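Protein, Family 18 Chitinase from Crocus vernus probably hydrolyses the glycosidic bonds of chitin, as a plant chitinase of glycoside hydrolase family 18 built on a TIM barrel. Local coordinates of one contact, PDB 3SIM (chain A, 2.10 Å), residues S34-Y39 and G50-F55, beside the matching contact of the related chitinase A from Pteris ryukyuensis, PDB 4RL3 (chain B, 1.57 Å), residues A33-Y38 and G47-Y52. Both blocks share one frame: the second was fitted to the first on N, CA, C and O of the twelve residues, RMSD 0.37 Å. Numbering follows each deposited sequence.

Structure 1 (3SIM); sequences SFAVDY and GKFNVF. With ACT (acetate ion), chain C.
With CG2 of V37 anti to its carbonyl carbon and CG of F55 likewise (chi1 -71°), the two side chains cross at about a right angle, CG2 lying 3.6 Å from CD1 of F55. The contact joins strand 28-37 of the family 18 TIM barrel to the short strand 53-54, antiparallel to it after a loop. V37 N bonds N53 O at 3.1 Å. A cis peptide bond precedes F35, whose O accepts F55 N at 2.9 Å. The ring edge of F55 reaches Y39 O, 3.7 Å from CZ. N53 ND2 donates to the same Y39 O at 3.1 Å, from above the carbonyl plane. D38 centres an inverse gamma turn, its CB over the F52 ring face, a CH-pi contact 4.0 Å from the centroid. D38 OD1 bonds Y126, OD2 W102 and, weakly, G50 N. K51 NZ bonds N105.

Structure 2 (4RL3); sequences AFAIDY and GVFNIY.
I36 turns CG1 anti to its carbonyl carbon (chi1 -45°), and Y52 places CG the same way (chi1 -62°); the two side chains cross at about a right angle, with CB of I36 3.6 Å from CD2 of Y52. I36 N bonds N50 O at 2.9 Å. A cis peptide bond precedes F34, whose O accepts Y52 N at 2.8 Å. The ring edge of Y52 reaches Y38 O, to which Y52 OH donates at 2.7 Å. N50 ND2 donates to the same Y38 O at 3.0 Å, from above the carbonyl plane, on the face opposite to the hydroxyl. D37 centres an inverse gamma turn, its CB over the F49 ring face, a CH-pi contact 3.9 Å from the centroid. D37 OD1 bonds Y123, OD2 W99 and, weakly, G47 N. V48 touches N102 of helix 96-114.

Comparison
The hydroxyl of Y52(B) has no counterpart in F55(A), and with it comes a bond found in structure 2 alone: Y52(B) OH to Y38(B) O, 2.7 Å. The carbonyl of Y39(A) keeps the amide of N53(A) as a donor, as Y38(B) keeps that of N50(B); in structure 2 the phenol adds a second grip, which may tie the turn after the strand more firmly to the neighbouring segment. The rings occupy nearly the same site, CZ of F55(A) and CZ of Y52(B) lying 0.9 Å apart after superposition. The carbonyl O atoms of these two residues diverge more, standing 1.8 Å apart, so that the last peptide groups of the two segments offer their oxygens to different places; a water is modelled beside F55(A) O.

Against this ring, V37(A) is exchanged for I36(B). CG2 of V37(A) and CG1 of I36(B) are 0.2 Å apart, as are CG1 of V37(A) and CG2 of I36(B). CD1 of I36(B) has no counterpart in V37(A); the side chain touches the ring residue in both structures.

At the exposed position, CG of K51(A) lies 0.5 Å apart from CG2 of V48(B). CD, CE and NZ of K51(A) have no match in V48(B), whose CG1 branch is in turn without one in the lysine; a long polar arm in structure 1 stands against a short branched apolar group in structure 2. CD1 of I51(B) likewise has no counterpart in V54(A).

Structure 1 (3SIM)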
loop_
_atom_site.group_PDB
_atom_site.type_symbol
_atom_site.label_atom_id
_atom_site.label_comp_id
_atom_site.label_asym_id
_atom_site.label_seq_id
_atom_site.Cartn_x
_atom_site.Cartn_y
_atom_site.Cartn_z
ATOM N N SER A 34 -0.846 6.178 5.247
ATOM C CA SER A 34 0.576 5.988 5.332
ATOM C C SER A 34 1.305 6.925 6.290
ATOM O O SER A 34 1.327 8.085 6.066
ATOM C CB SER A 34 1.214 6.127 3.940
ATOM O OG SER A 34 0.345 5.971 2.882
ATOM N N PHE A 35 1.930 6.428 7.331
ATOM C CA PHE A 35 2.115 5.057 7.711
ATOM C C PHE A 35 1.931 4.826 9.250
ATOM O O PHE A 35 1.989 5.718 10.025
ATOM C CB PHE A 35 3.527 4.593 7.343
ATOM C CG PHE A 35 3.844 4.610 5.880
ATOM C CD1 PHE A 35 3.634 3.519 5.114
ATOM C CD2 PHE A 35 4.379 5.721 5.291
ATOM C CE1 PHE A 35 3.933 3.526 3.810
ATOM C CE2 PHE A 35 4.681 5.732 3.958
ATOM C CZ PHE A 35 4.457 4.636 3.219
ATOM N N ALA A 36 1.716 3.587 9.617
ATOM C CA ALA A 36 1.936 3.107 10.948
ATOM C C ALA A 36 3.282 2.395 10.955
ATOM O O ALA A 36 3.527 1.587 10.124
ATOM C CB ALA A 36 0.860 2.199 11.384
ATOM N N VAL A 37 4.132 2.776 11.896
ATOM C CA VAL A 37 5.497 2.316 12.040
ATOM C C VAL A 37 5.833 1.870 13.473
ATOM O O VAL A 37 5.519 2.548 14.397
ATOM C CB VAL A 37 6.541 3.396 11.598
ATOM C CG1 VAL A 37 7.865 2.803 11.391
ATOM C CG2 VAL A 37 6.156 4.123 10.380
ATOM N N ASP A 38 6.521 0.759 13.610
ATOM C CA ASP A 38 7.007 0.293 14.896
ATOM C C ASP A 38 8.368 0.901 15.296
ATOM O O ASP A 38 9.325 0.206 15.495
ATOM C CB ASP A 38 6.982 -1.229 15.029
ATOM C CG ASP A 38 7.837 -1.970 13.982
ATOM O OD1 ASP A 38 8.024 -1.499 12.882
ATOM O OD2 ASP A 38 8.338 -2.991 14.346
ATOM N N TYR A 39 8.366 2.220 15.384
ATOM C CA TYR A 39 9.471 3.050 15.781
ATOM C C TYR A 39 8.942 4.119 16.718
ATOM O O TYR A 39 7.800 4.461 16.663
ATOM C CB TYR A 39 10.161 3.688 14.571
ATOM C CG TYR A 39 11.311 2.912 13.913
ATOM C CD1 TYR A 39 12.593 3.441 13.844
ATOM C CD2 TYR A 39 11.108 1.658 13.352
ATOM C CE1 TYR A 39 13.605 2.739 13.254
ATOM C CE2 TYR A 39 12.117 0.964 12.769
ATOM C CZ TYR A 39 13.371 1.503 12.717
ATOM O OH TYR A 39 14.351 0.824 12.121
ATOM N N GLY A 50 7.661 -4.134 17.111
ATOM C CA GLY A 50 6.277 -4.303 16.782
ATOM C C GLY A 50 5.230 -3.514 17.579
ATOM O O GLY A 50 4.087 -3.770 17.427
ATOM N N LYS A 51 5.644 -2.543 18.376
ATOM C CA LYS A 51 4.704 -1.626 18.938
ATOM C C LYS A 51 4.426 -0.447 17.992
ATOM O O LYS A 51 5.145 0.472 17.969
ATOM C CB LYS A 51 5.180 -1.156 20.306
ATOM C CG LYS A 51 5.368 -2.237 21.331
ATOM C CD LYS A 51 5.809 -1.705 22.633
ATOM C CE LYS A 51 6.094 -2.731 23.629
ATOM N NZ LYS A 51 4.988 -3.430 24.201
ATOM N N PHE A 52 3.349 -0.516 17.250
ATOM C CA PHE A 52 3.051 0.485 16.257
ATOM C C PHE A 52 2.631 1.847 16.792
ATOM O O PHE A 52 1.857 1.928 17.664
ATOM C CB PHE A 52 2.073 -0.096 15.252
ATOM C CG PHE A 52 2.714 -1.085 14.352
ATOM C CD1 PHE A 52 3.318 -0.672 13.172
ATOM C CD2 PHE A 52 2.842 -2.384 14.726
ATOM C CE1 PHE A 52 3.962 -1.565 12.370
ATOM C CE2 PHE A 52 3.499 -3.267 13.949
ATOM C CZ PHE A 52 4.044 -2.853 12.746
ATOM N N ASN A 53 3.176 2.878 16.199
ATOM C CA ASN A 53 2.786 4.248 16.335
ATOM C C ASN A 53 2.220 4.827 15.019
ATOM O O ASN A 53 2.536 4.346 13.999
ATOM C CB ASN A 53 3.969 5.081 16.834
ATOM C CG ASN A 53 4.240 4.892 18.300
ATOM O OD1 ASN A 53 3.387 5.070 19.094
ATOM N ND2 ASN A 53 5.414 4.521 18.630
ATOM N N VAL A 54 1.372 5.835 15.119
ATOM C CA VAL A 54 0.704 6.485 14.020
ATOM C C VAL A 54 1.532 7.660 13.437
ATOM O O VAL A 54 1.751 8.559 14.117
ATOM C CB VAL A 54 -0.696 6.963 14.453
ATOM C CG1 VAL A 54 -1.280 7.948 13.502
ATOM C CG2 VAL A 54 -1.630 5.815 14.653
ATOM N N PHE A 55 2.001 7.595 12.201
ATOM C CA PHE A 55 2.818 8.679 11.637
ATOM C C PHE A 55 2.157 9.628 10.639
ATOM O O PHE A 55 2.721 10.573 10.217
ATOM C CB PHE A 55 4.167 8.171 11.165
ATOM C CG PHE A 55 5.103 7.798 12.272
ATOM C CD1 PHE A 55 5.049 6.570 12.823
ATOM C CD2 PHE A 55 6.033 8.674 12.763
ATOM C CE1 PHE A 55 5.857 6.231 13.825
ATOM C CE2 PHE A 55 6.871 8.317 13.759
ATOM C CZ PHE A 55 6.776 7.104 14.301
HETATM C C ACT C . 6.180 3.043 21.981
HETATM O O ACT C . 7.023 2.230 22.432
HETATM O OXT ACT C . 6.663 4.132 21.583
HETATM C CH3 ACT C . 4.700 2.721 21.913
HETATM O O HOH W 1 3.316 9.193 7.459
#

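Structure 2 (4RL3)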
loop_
_atom_site.group_PDB
_atom_site.type_symbol
_atom_site.label_atom_id
_atom_site.label_comp_id
_atom_site.label_asym_id
_atom_site.label_seq_id
_atom_site.Cartn_x
_atom_site.Cartn_y
_atom_site.Cartn_z
ATOM N N ALA B 33 -0.992 6.267 5.470
ATOM C CA ALA B 33 0.452 6.063 5.426
ATOM C C ALA B 33 1.087 7.004 6.457
ATOM O O ALA B 33 0.942 8.203 6.305
ATOM C CB ALA B 33 0.967 6.358 4.021
ATOM N N PHE B 34 1.769 6.527 7.505
ATOM C CA PHE B 34 2.117 5.134 7.799
ATOM C C PHE B 34 1.981 4.868 9.300
ATOM O O PHE B 34 2.127 5.787 10.121
ATOM C CB PHE B 34 3.586 4.887 7.439
ATOM C CG PHE B 34 3.879 4.954 5.970
ATOM C CD1 PHE B 34 3.598 3.868 5.159
ATOM C CD2 PHE B 34 4.436 6.096 5.397
ATOM C CE1 PHE B 34 3.858 3.914 3.810
ATOM C CE2 PHE B 34 4.714 6.147 4.043
ATOM C CZ PHE B 34 4.420 5.054 3.248
ATOM N N ALA B 35 1.753 3.604 9.659
ATOM C CA ALA B 35 1.998 3.141 11.023
ATOM C C ALA B 35 3.408 2.569 11.025
ATOM O O ALA B 35 3.789 1.850 10.106
ATOM C CB ALA B 35 0.976 2.097 11.459
ATOM N N ILE B 36 4.197 2.920 12.032
ATOM C CA ILE B 36 5.576 2.459 12.108
ATOM C C ILE B 36 5.856 2.037 13.543
ATOM O O ILE B 36 5.489 2.745 14.490
ATOM C CB ILE B 36 6.570 3.571 11.703
ATOM C CG1 ILE B 36 6.092 4.297 10.435
ATOM C CG2 ILE B 36 7.965 2.985 11.496
ATOM C CD1 ILE B 36 6.903 5.513 10.069
ATOM N N ASP B 37 6.542 0.905 13.681
ATOM C CA ASP B 37 6.940 0.383 14.987
ATOM C C ASP B 37 8.273 0.994 15.413
ATOM O O ASP B 37 9.258 0.288 15.662
ATOM C CB ASP B 37 6.974 -1.157 14.979
ATOM C CG ASP B 37 7.871 -1.751 13.888
ATOM O OD1 ASP B 37 7.930 -1.207 12.760
ATOM O OD2 ASP B 37 8.523 -2.781 14.154
ATOM N N TYR B 38 8.269 2.321 15.486
ATOM C CA TYR B 38 9.409 3.124 15.896
ATOM C C TYR B 38 8.923 4.294 16.724
ATOM O O TYR B 38 7.786 4.756 16.569
ATOM C CB TYR B 38 10.131 3.682 14.676
ATOM C CG TYR B 38 11.228 2.804 14.105
ATOM C CD1 TYR B 38 10.940 1.678 13.339
ATOM C CD2 TYR B 38 12.562 3.115 14.310
ATOM C CE1 TYR B 38 11.952 0.894 12.805
ATOM C CE2 TYR B 38 13.578 2.335 13.787
ATOM C CZ TYR B 38 13.271 1.220 13.033
ATOM O OH TYR B 38 14.290 0.432 12.512
ATOM N N GLY B 47 7.713 -4.002 17.189
ATOM C CA GLY B 47 6.380 -4.279 16.703
ATOM C C GLY B 47 5.244 -3.534 17.382
ATOM O O GLY B 47 4.084 -3.828 17.112
ATOM N N VAL B 48 5.541 -2.598 18.280
ATOM C CA VAL B 48 4.473 -1.782 18.876
ATOM C C VAL B 48 4.275 -0.577 17.956
ATOM O O VAL B 48 5.104 0.339 17.907
ATOM C CB VAL B 48 4.777 -1.331 20.322
ATOM C CG1 VAL B 48 3.608 -0.531 20.858
ATOM C CG2 VAL B 48 5.016 -2.535 21.233
ATOM N N PHE B 49 3.198 -0.605 17.182
ATOM C CA PHE B 49 2.991 0.393 16.126
ATOM C C PHE B 49 2.491 1.740 16.622
ATOM O O PHE B 49 1.546 1.813 17.408
ATOM C CB PHE B 49 2.082 -0.165 15.034
ATOM C CG PHE B 49 2.808 -1.102 14.121
ATOM C CD1 PHE B 49 3.454 -0.610 12.991
ATOM C CD2 PHE B 49 2.938 -2.449 14.431
ATOM C CE1 PHE B 49 4.168 -1.455 12.154
ATOM C CE2 PHE B 49 3.648 -3.298 13.599
ATOM C CZ PHE B 49 4.272 -2.803 12.471
ATOM N N ASN B 50 3.164 2.788 16.142
ATOM C CA ASN B 50 2.810 4.176 16.380
ATOM C C ASN B 50 2.301 4.824 15.101
ATOM O O ASN B 50 2.533 4.324 13.994
ATOM C CB ASN B 50 4.034 4.945 16.874
ATOM C CG ASN B 50 4.375 4.619 18.310
ATOM O OD1 ASN B 50 3.509 4.671 19.179
ATOM N ND2 ASN B 50 5.628 4.292 18.570
ATOM N N ILE B 51 1.614 5.946 15.270
ATOM C CA ILE B 51 0.951 6.647 14.174
ATOM C C ILE B 51 1.846 7.714 13.568
ATOM O O ILE B 51 2.237 8.662 14.258
ATOM C CB ILE B 51 -0.357 7.291 14.676
ATOM C CG1 ILE B 51 -1.325 6.194 15.143
ATOM C CG2 ILE B 51 -0.989 8.157 13.589
ATOM C CD1 ILE B 51 -2.546 6.709 15.867
ATOM N N TYR B 52 2.125 7.574 12.273
ATOM C CA TYR B 52 2.891 8.565 11.520
ATOM C C TYR B 52 2.168 8.954 10.233
ATOM O O TYR B 52 2.776 9.099 9.175
ATOM C CB TYR B 52 4.320 8.095 11.271
ATOM C CG TYR B 52 5.074 7.890 12.570
ATOM C CD1 TYR B 52 5.576 8.975 13.293
ATOM C CD2 TYR B 52 5.252 6.617 13.095
ATOM C CE1 TYR B 52 6.245 8.782 14.485
ATOM C CE2 TYR B 52 5.917 6.417 14.287
ATOM C CZ TYR B 52 6.416 7.505 14.977
ATOM O OH TYR B 52 7.085 7.300 16.164
#